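Local coordinates for putative lipase/esterase (Lactobacillus plantarum WCFS1, PDB 3BXP), which probably hydrolyses carboxylic ester bonds, as a putative carboxylesterase of the alpha/beta-hydrolase clan, at residues T47-R52 and V70-L75; I112-S117 and A150-Y155. All blocks are in the same frame, centred on the assembly; numbering follows the deposited sequence.

How the interactions relate
Both contacts belong to one alpha/beta-hydrolase sheet. Interaction 1 joins the loop after strand 35-41 to the C-terminal end of strand 67-72; interaction 2 runs along strands 110-116 and 150-154 and finishes at their C-terminal ends, at Ser117 and Tyr155, where this fold carries its active site. Strand 35-41 runs between strands 67-72 and 110-116 and so separates the two contacts. Their centres are 14 Å apart and their nearest atoms about 5 Å, without touching. Tyr73 of interaction 1 reaches the probable nucleophile elbow that holds Gly115 and Ser117 of interaction 2. A bound HEPES molecule (EPE) lies about 10 Å from the side chain of Leu75.

Interaction 1: residues T47-R52 and V70-L75; sequences TYHSGR and VLNYQL
His49 and Leu75 meet where the backbones of Thr47-His49 and Asn72-Leu75 run antiparallel, their end-to-end directions 177° apart, without backbone hydrogen bonds between them. The contact lies in the alpha/beta-hydrolase sheet at the C-terminal end of strand 67-72, which residues 70-75 continue into a loop past an inverse gamma turn centred on Asn72; residues 47-52 belong to the loop after strand 35-41.

The imidazole of His49 is gripped on three sides. Asn72 covers one face, its CB 3.6 Å from the ring centroid in a CH-pi contact and its amide stacked almost parallel to the ring, with planes 4° apart. Over the opposite face comes Leu75 CD1, offset toward the rim and 3.3 Å from His49 CE1. CG of Leu75, anti to its own carbonyl carbon, sits by His49 NE2 together with CD2. At the ring edge, NE2 of His49 donates to Tyr73 O over 2.7 Å; the bond is nearly straight at 170°, lies in the ring plane and uses a carbonyl lone pair, which, with the two covered faces, would restrict rotation of the ring. The same edge points at the face of the Tyr73 ring, an edge-to-face pair with centroids 5.5 Å apart.

Tyr73 OH is hydrogen-bonded to Pro42 O, and a bridging water donates to both Tyr73 OH and Tyr48 O, at 2.8 Å from each.

Interaction 2: residues I112-S117 and A150-Y155; sequences ILAGFS and AIILGY
Ile112 lies beside Ile152 at the start of the contact between strand 110-116 and strand 150-154, two parallel neighbours in the middle of the alpha/beta-hydrolase sheet. Its CG2 meets Ile152 CD1 at 4.2 Å, on the face covered by helix 258-269. Leu113 turns to the other face, toward Val123 of helix 118-129, and its CB packs on Ile151 CG2. It also begins the hydrogen-bonded ladder: its N donates to Ala150 O and its O accepts from Ile152 N (2.8 Å), both toward the same neighbouring strand. Ala114 returns to the first face, CB to CB with Ile152 at 4.0 Å. Gly115 continues the ladder, its N donating to Ile152 O and its O accepting from Gly154 N at 3.0 Å. Phe116 CD1 lies 3.8 Å from Gly154 CA, a close approach beside a residue without a side chain. Its ring edge faces Tyr155 CE1, while Tyr155 CZ and OH lie by Phe116 CB; the two ring planes meet at 50°.

Ser117 takes a strained backbone conformation (phi 48°, psi -124°), consistent with a nucleophile elbow of the GxSxG pattern with Gly115 and Gly119. Ser117 N donates to Gly154 O at 3.1 Å, and its CB rests by Tyr155 CD2. The ring of Tyr155 also meets Trp197. Five backbone bonds thus link the two segments amid largely apolar packing, and the last of them ties the main chain of the presumed nucleophile to strand 150-154, which would be consistent with a fixed position for it.

Interaction 1: residues T47-R52 and V70-L75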
ATOM      1  N   THR B  47     -15.595  22.315   1.329  1.00 20.18           N
ATOM      2  CA  THR B  47     -16.144  23.497   2.011  1.00 19.03           C
ATOM      3  C   THR B  47     -15.123  24.566   2.360  1.00 19.94           C
ATOM      4  O   THR B  47     -15.490  25.715   2.641  1.00 20.83           O
ATOM      5  CB  THR B  47     -16.899  23.093   3.316  1.00 22.39           C
ATOM      6  OG1 THR B  47     -16.007  22.447   4.233  1.00 23.12           O
ATOM      7  CG2 THR B  47     -18.056  22.138   2.960  1.00 26.30           C
ATOM      8  N   TYR B  48     -13.864  24.176   2.371  1.00 19.68           N
ATOM      9  CA  TYR B  48     -12.716  25.088   2.600  1.00 19.76           C
ATOM     10  C   TYR B  48     -11.507  24.565   1.872  1.00 21.88           C
ATOM     11  O   TYR B  48     -11.528  23.456   1.325  1.00 20.40           O
ATOM     12  CB  TYR B  48     -12.414  25.270   4.108  1.00 22.02           C
ATOM     13  CG  TYR B  48     -11.798  24.073   4.839  1.00 18.91           C
ATOM     14  CD1 TYR B  48     -12.598  23.079   5.356  1.00 21.98           C
ATOM     15  CD2 TYR B  48     -10.398  23.997   5.061  1.00 21.98           C
ATOM     16  CE1 TYR B  48     -12.071  22.019   6.025  1.00 21.33           C
ATOM     17  CE2 TYR B  48      -9.867  22.926   5.727  1.00 21.34           C
ATOM     18  CZ  TYR B  48     -10.699  21.942   6.205  1.00 25.11           C
ATOM     19  OH  TYR B  48     -10.215  20.857   6.897  1.00 24.27           O
ATOM     20  N   HIS B  49     -10.407  25.319   1.928  1.00 21.93           N
ATOM     21  CA  HIS B  49      -9.171  24.883   1.322  1.00 21.33           C
ATOM     22  C   HIS B  49      -8.174  24.695   2.422  1.00 23.15           C
ATOM     23  O   HIS B  49      -7.734  25.668   3.043  1.00 22.39           O
ATOM     24  CB  HIS B  49      -8.602  25.864   0.289  1.00 24.59           C
ATOM     25  CG  HIS B  49      -9.499  26.104  -0.888  1.00 21.93           C
ATOM     26  ND1 HIS B  49     -10.119  27.318  -1.103  1.00 22.45           N
ATOM     27  CD2 HIS B  49      -9.859  25.296  -1.920  1.00 24.42           C
ATOM     28  CE1 HIS B  49     -10.845  27.233  -2.215  1.00 23.13           C
ATOM     29  NE2 HIS B  49     -10.669  26.037  -2.747  1.00 22.84           N
ATOM     30  N   SER B  50      -7.803  23.433   2.648  1.00 21.94           N
ATOM     31  CA  SER B  50      -6.910  23.087   3.713  1.00 20.28           C
ATOM     32  C   SER B  50      -5.520  23.636   3.429  1.00 19.33           C
ATOM     33  O   SER B  50      -5.030  23.530   2.335  1.00 22.54           O
ATOM     34  CB  SER B  50      -6.832  21.551   3.910  1.00 22.26           C
ATOM     35  OG  SER B  50      -5.982  21.208   4.973  1.00 22.59           O
ATOM     36  N   GLY B  51      -4.882  24.144   4.452  1.00 19.62           N
ATOM     37  CA  GLY B  51      -3.457  24.532   4.360  1.00 21.48           C
ATOM     38  C   GLY B  51      -2.532  23.820   5.326  1.00 22.20           C
ATOM     39  O   GLY B  51      -1.328  23.793   5.139  1.00 22.08           O
ATOM     40  N   ARG B  52      -3.079  23.261   6.400  1.00 22.61           N
ATOM     41  CA  ARG B  52      -2.268  22.773   7.491  1.00 23.12           C
ATOM     42  C   ARG B  52      -1.248  21.691   7.097  1.00 22.50           C
ATOM     43  O   ARG B  52      -0.088  21.734   7.488  1.00 24.05           O
ATOM     44  CB  ARG B  52      -3.167  22.265   8.621  1.00 25.65           C
ATOM     45  CG  ARG B  52      -2.378  21.900   9.831  1.00 26.44           C
ATOM     46  CD  ARG B  52      -3.267  21.325  10.879  1.00 36.54           C
ATOM     47  NE  ARG B  52      -2.530  21.244  12.130  1.00 42.47           N
ATOM     48  N   VAL B  70      -0.237  25.919  -5.757  1.00 20.90           N
ATOM     49  CA  VAL B  70      -1.433  25.496  -5.020  1.00 23.27           C
ATOM     50  C   VAL B  70      -2.641  26.057  -5.706  1.00 21.80           C
ATOM     51  O   VAL B  70      -2.665  27.245  -6.011  1.00 20.93           O
ATOM     52  CB  VAL B  70      -1.361  25.947  -3.532  1.00 24.98           C
ATOM     53  CG1 VAL B  70      -2.671  25.538  -2.808  1.00 20.86           C
ATOM     54  CG2 VAL B  70      -0.092  25.326  -2.831  1.00 26.64           C
ATOM     55  N   LEU B  71      -3.589  25.161  -6.015  1.00 18.87           N
ATOM     56  CA  LEU B  71      -4.809  25.421  -6.785  1.00 18.42           C
ATOM     57  C   LEU B  71      -6.006  25.354  -5.851  1.00 23.21           C
ATOM     58  O   LEU B  71      -6.351  24.299  -5.366  1.00 21.46           O
ATOM     59  CB  LEU B  71      -4.973  24.414  -7.909  1.00 20.58           C
ATOM     60  CG  LEU B  71      -6.415  24.443  -8.507  1.00 18.43           C
ATOM     61  CD1 LEU B  71      -6.875  25.799  -9.031  1.00 24.36           C
ATOM     62  CD2 LEU B  71      -6.458  23.314  -9.569  1.00 22.52           C
ATOM     63  N   ASN B  72      -6.586  26.510  -5.549  1.00 20.59           N
ATOM     64  CA  ASN B  72      -7.769  26.587  -4.733  1.00 20.44           C
ATOM     65  C   ASN B  72      -9.023  26.410  -5.580  1.00 20.08           C
ATOM     66  O   ASN B  72      -9.614  27.347  -5.976  1.00 22.10           O
ATOM     67  CB  ASN B  72      -7.772  27.927  -3.996  1.00 22.68           C
ATOM     68  CG  ASN B  72      -6.977  27.913  -2.665  1.00 30.05           C
ATOM     69  OD1 ASN B  72      -6.331  26.939  -2.272  1.00 23.79           O
ATOM     70  ND2 ASN B  72      -7.090  29.012  -1.938  1.00 41.20           N
ATOM     71  N   TYR B  73      -9.358  25.170  -5.854  1.00 19.56           N
ATOM     72  CA  TYR B  73     -10.411  24.780  -6.817  1.00 20.01           C
ATOM     73  C   TYR B  73     -11.797  25.133  -6.246  1.00 22.32           C
ATOM     74  O   TYR B  73     -11.991  25.351  -5.043  1.00 21.11           O
ATOM     75  CB  TYR B  73     -10.263  23.281  -7.180  1.00 19.96           C
ATOM     76  CG  TYR B  73     -10.289  22.462  -5.924  1.00 19.13           C
ATOM     77  CD1 TYR B  73     -11.495  22.181  -5.309  1.00 18.90           C
ATOM     78  CD2 TYR B  73      -9.109  22.018  -5.304  1.00 20.28           C
ATOM     79  CE1 TYR B  73     -11.566  21.475  -4.098  1.00 20.72           C
ATOM     80  CE2 TYR B  73      -9.160  21.327  -4.075  1.00 20.10           C
ATOM     81  CZ  TYR B  73     -10.380  21.069  -3.478  1.00 21.23           C
ATOM     82  OH  TYR B  73     -10.419  20.419  -2.250  1.00 22.13           O
ATOM     83  N   GLN B  74     -12.777  25.143  -7.135  1.00 19.96           N
ATOM     84  CA  GLN B  74     -14.153  25.457  -6.772  1.00 20.66           C
ATOM     85  C   GLN B  74     -14.656  24.690  -5.562  1.00 20.51           C
ATOM     86  O   GLN B  74     -14.604  23.448  -5.509  1.00 20.57           O
ATOM     87  CB  GLN B  74     -15.036  25.107  -7.965  1.00 20.71           C
ATOM     88  CG  GLN B  74     -16.418  25.560  -7.879  1.00 18.91           C
ATOM     89  CD  GLN B  74     -16.518  27.048  -7.804  1.00 24.36           C
ATOM     90  OE1 GLN B  74     -16.045  27.746  -8.689  1.00 26.42           O
ATOM     91  NE2 GLN B  74     -17.136  27.557  -6.745  1.00 27.23           N
ATOM     92  N   LEU B  75     -15.310  25.417  -4.663  1.00 20.10           N
ATOM     93  CA  LEU B  75     -15.936  24.813  -3.485  1.00 19.34           C
ATOM     94  C   LEU B  75     -17.452  24.971  -3.604  1.00 21.09           C
ATOM     95  O   LEU B  75     -17.969  25.621  -4.543  1.00 20.15           O
ATOM     96  CB  LEU B  75     -15.501  25.546  -2.218  1.00 17.93           C
ATOM     97  CG  LEU B  75     -14.009  25.573  -1.955  1.00 16.99           C
ATOM     98  CD1 LEU B  75     -13.705  26.460  -0.749  1.00 19.25           C
ATOM     99  CD2 LEU B  75     -13.531  24.110  -1.821  1.00 17.21           C
TER
HETATM  100  O   HOH W   1     -12.119  21.116  -0.180  1.00 18.48           O

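Interaction 2: residues I112-S117 and A150-Y155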
ATOM      1  N   ILE B 112       3.316  17.141 -12.215  1.00 19.47           N
ATOM      2  CA  ILE B 112       2.784  16.155 -11.297  1.00 19.13           C
ATOM      3  C   ILE B 112       1.593  16.793 -10.536  1.00 18.42           C
ATOM      4  O   ILE B 112       1.674  17.950 -10.078  1.00 20.83           O
ATOM      5  CB  ILE B 112       3.862  15.785 -10.260  1.00 20.66           C
ATOM      6  CG1 ILE B 112       5.164  15.320 -10.942  1.00 23.72           C
ATOM      7  CG2 ILE B 112       3.346  14.652  -9.341  1.00 22.93           C
ATOM      8  CD1 ILE B 112       6.373  15.680 -10.146  1.00 27.54           C
ATOM      9  N   LEU B 113       0.441  16.142 -10.513  1.00 18.27           N
ATOM     10  CA  LEU B 113      -0.698  16.644  -9.736  1.00 20.51           C
ATOM     11  C   LEU B 113      -0.761  15.907  -8.410  1.00 21.86           C
ATOM     12  O   LEU B 113      -0.587  14.717  -8.367  1.00 22.03           O
ATOM     13  CB  LEU B 113      -2.012  16.340 -10.459  1.00 19.63           C
ATOM     14  CG  LEU B 113      -2.047  16.651 -11.944  1.00 19.26           C
ATOM     15  CD1 LEU B 113      -3.460  16.336 -12.539  1.00 18.40           C
ATOM     16  CD2 LEU B 113      -1.590  18.094 -12.161  1.00 20.82           C
ATOM     17  N   ALA B 114      -0.954  16.644  -7.334  1.00 20.43           N
ATOM     18  CA  ALA B 114      -1.054  16.023  -6.000  1.00 20.22           C
ATOM     19  C   ALA B 114      -2.342  16.517  -5.363  1.00 22.91           C
ATOM     20  O   ALA B 114      -2.595  17.735  -5.331  1.00 23.11           O
ATOM     21  CB  ALA B 114       0.130  16.384  -5.147  1.00 22.33           C
ATOM     22  N   GLY B 115      -3.162  15.588  -4.873  1.00 20.64           N
ATOM     23  CA  GLY B 115      -4.439  15.941  -4.258  1.00 19.15           C
ATOM     24  C   GLY B 115      -4.552  15.258  -2.901  1.00 19.83           C
ATOM     25  O   GLY B 115      -4.105  14.127  -2.724  1.00 19.97           O
ATOM     26  N   PHE B 116      -5.099  15.981  -1.936  1.00 20.31           N
ATOM     27  CA  PHE B 116      -5.288  15.476  -0.561  1.00 18.75           C
ATOM     28  C   PHE B 116      -6.786  15.532  -0.240  1.00 21.40           C
ATOM     29  O   PHE B 116      -7.418  16.509  -0.573  1.00 20.51           O
ATOM     30  CB  PHE B 116      -4.371  16.315   0.363  1.00 20.96           C
ATOM     31  CG  PHE B 116      -2.916  16.190  -0.037  1.00 22.14           C
ATOM     32  CD1 PHE B 116      -2.146  15.090   0.385  1.00 23.13           C
ATOM     33  CD2 PHE B 116      -2.344  17.057  -0.937  1.00 22.12           C
ATOM     34  CE1 PHE B 116      -0.868  14.941  -0.048  1.00 25.56           C
ATOM     35  CE2 PHE B 116      -1.050  16.866  -1.400  1.00 23.36           C
ATOM     36  CZ  PHE B 116      -0.318  15.806  -0.922  1.00 25.70           C
ATOM     37  N   SER B 117      -7.350  14.509   0.444  1.00 23.88           N
ATOM     38  CA  SER B 117      -8.811  14.534   0.812  1.00 25.83           C
ATOM     39  C   SER B 117      -9.673  14.914  -0.384  1.00 25.47           C
ATOM     40  O   SER B 117      -9.611  14.271  -1.458  1.00 23.55           O
ATOM     41  CB  SER B 117      -9.031  15.530   1.990  1.00 28.25           C
ATOM     42  OG  SER B 117     -10.394  15.711   2.308  1.00 37.87           O
ATOM     43  N   ALA B 150       1.884  12.376 -14.099  1.00 19.12           N
ATOM     44  CA  ALA B 150       1.627  11.494 -12.915  1.00 19.24           C
ATOM     45  C   ALA B 150       0.839  12.225 -11.862  1.00 20.85           C
ATOM     46  O   ALA B 150       0.713  13.448 -11.887  1.00 20.44           O
ATOM     47  CB  ALA B 150       2.932  10.992 -12.286  1.00 21.89           C
ATOM     48  N   ILE B 151       0.365  11.461 -10.890  1.00 19.82           N
ATOM     49  CA  ILE B 151      -0.408  12.032  -9.782  1.00 17.50           C
ATOM     50  C   ILE B 151       0.082  11.413  -8.483  1.00 19.34           C
ATOM     51  O   ILE B 151       0.662  10.321  -8.467  1.00 20.49           O
ATOM     52  CB  ILE B 151      -2.007  11.853  -9.939  1.00 18.19           C
ATOM     53  CG1 ILE B 151      -2.494  10.415  -9.677  1.00 18.89           C
ATOM     54  CG2 ILE B 151      -2.463  12.383 -11.307  1.00 22.75           C
ATOM     55  CD1 ILE B 151      -4.033  10.247  -9.656  1.00 20.36           C
ATOM     56  N   ILE B 152      -0.145  12.164  -7.426  1.00 19.04           N
ATOM     57  CA  ILE B 152       0.089  11.726  -6.041  1.00 19.54           C
ATOM     58  C   ILE B 152      -1.218  11.976  -5.321  1.00 19.10           C
ATOM     59  O   ILE B 152      -1.815  13.044  -5.494  1.00 21.05           O
ATOM     60  CB  ILE B 152       1.229  12.557  -5.350  1.00 19.78           C
ATOM     61  CG1 ILE B 152       2.609  12.194  -5.927  1.00 18.42           C
ATOM     62  CG2 ILE B 152       1.216  12.314  -3.838  1.00 22.28           C
ATOM     63  CD1 ILE B 152       3.729  13.131  -5.490  1.00 22.76           C
ATOM     64  N   LEU B 153      -1.675  10.964  -4.581  1.00 18.64           N
ATOM     65  CA  LEU B 153      -2.902  11.075  -3.797  1.00 19.06           C
ATOM     66  C   LEU B 153      -2.658  10.734  -2.359  1.00 17.75           C
ATOM     67  O   LEU B 153      -2.159   9.653  -2.047  1.00 19.38           O
ATOM     68  CB  LEU B 153      -4.022  10.160  -4.344  1.00 18.98           C
ATOM     69  CG  LEU B 153      -4.464  10.371  -5.802  1.00 19.97           C
ATOM     70  CD1 LEU B 153      -5.451   9.271  -6.203  1.00 17.30           C
ATOM     71  CD2 LEU B 153      -5.132  11.761  -5.898  1.00 22.42           C
ATOM     72  N   GLY B 154      -2.978  11.673  -1.469  1.00 19.03           N
ATOM     73  CA  GLY B 154      -2.938  11.398  -0.010  1.00 18.51           C
ATOM     74  C   GLY B 154      -4.328  11.431   0.582  1.00 19.46           C
ATOM     75  O   GLY B 154      -5.091  12.396   0.368  1.00 19.59           O
ATOM     76  N   TYR B 155      -4.658  10.374   1.302  1.00 19.75           N
ATOM     77  CA  TYR B 155      -5.984  10.198   1.857  1.00 20.12           C
ATOM     78  C   TYR B 155      -7.071  10.784   0.923  1.00 20.74           C
ATOM     79  O   TYR B 155      -7.902  11.565   1.374  1.00 21.83           O
ATOM     80  CB  TYR B 155      -6.077  10.819   3.268  1.00 20.69           C
ATOM     81  CG  TYR B 155      -5.397  12.154   3.469  1.00 19.13           C
ATOM     82  CD1 TYR B 155      -4.043  12.239   3.599  1.00 19.50           C
ATOM     83  CD2 TYR B 155      -6.120  13.317   3.563  1.00 18.21           C
ATOM     84  CE1 TYR B 155      -3.409  13.459   3.830  1.00 20.50           C
ATOM     85  CE2 TYR B 155      -5.510  14.554   3.774  1.00 18.90           C
ATOM     86  CZ  TYR B 155      -4.170  14.617   3.894  1.00 19.86           C
ATOM     87  OH  TYR B 155      -3.553  15.814   4.132  1.00 21.85           O
TER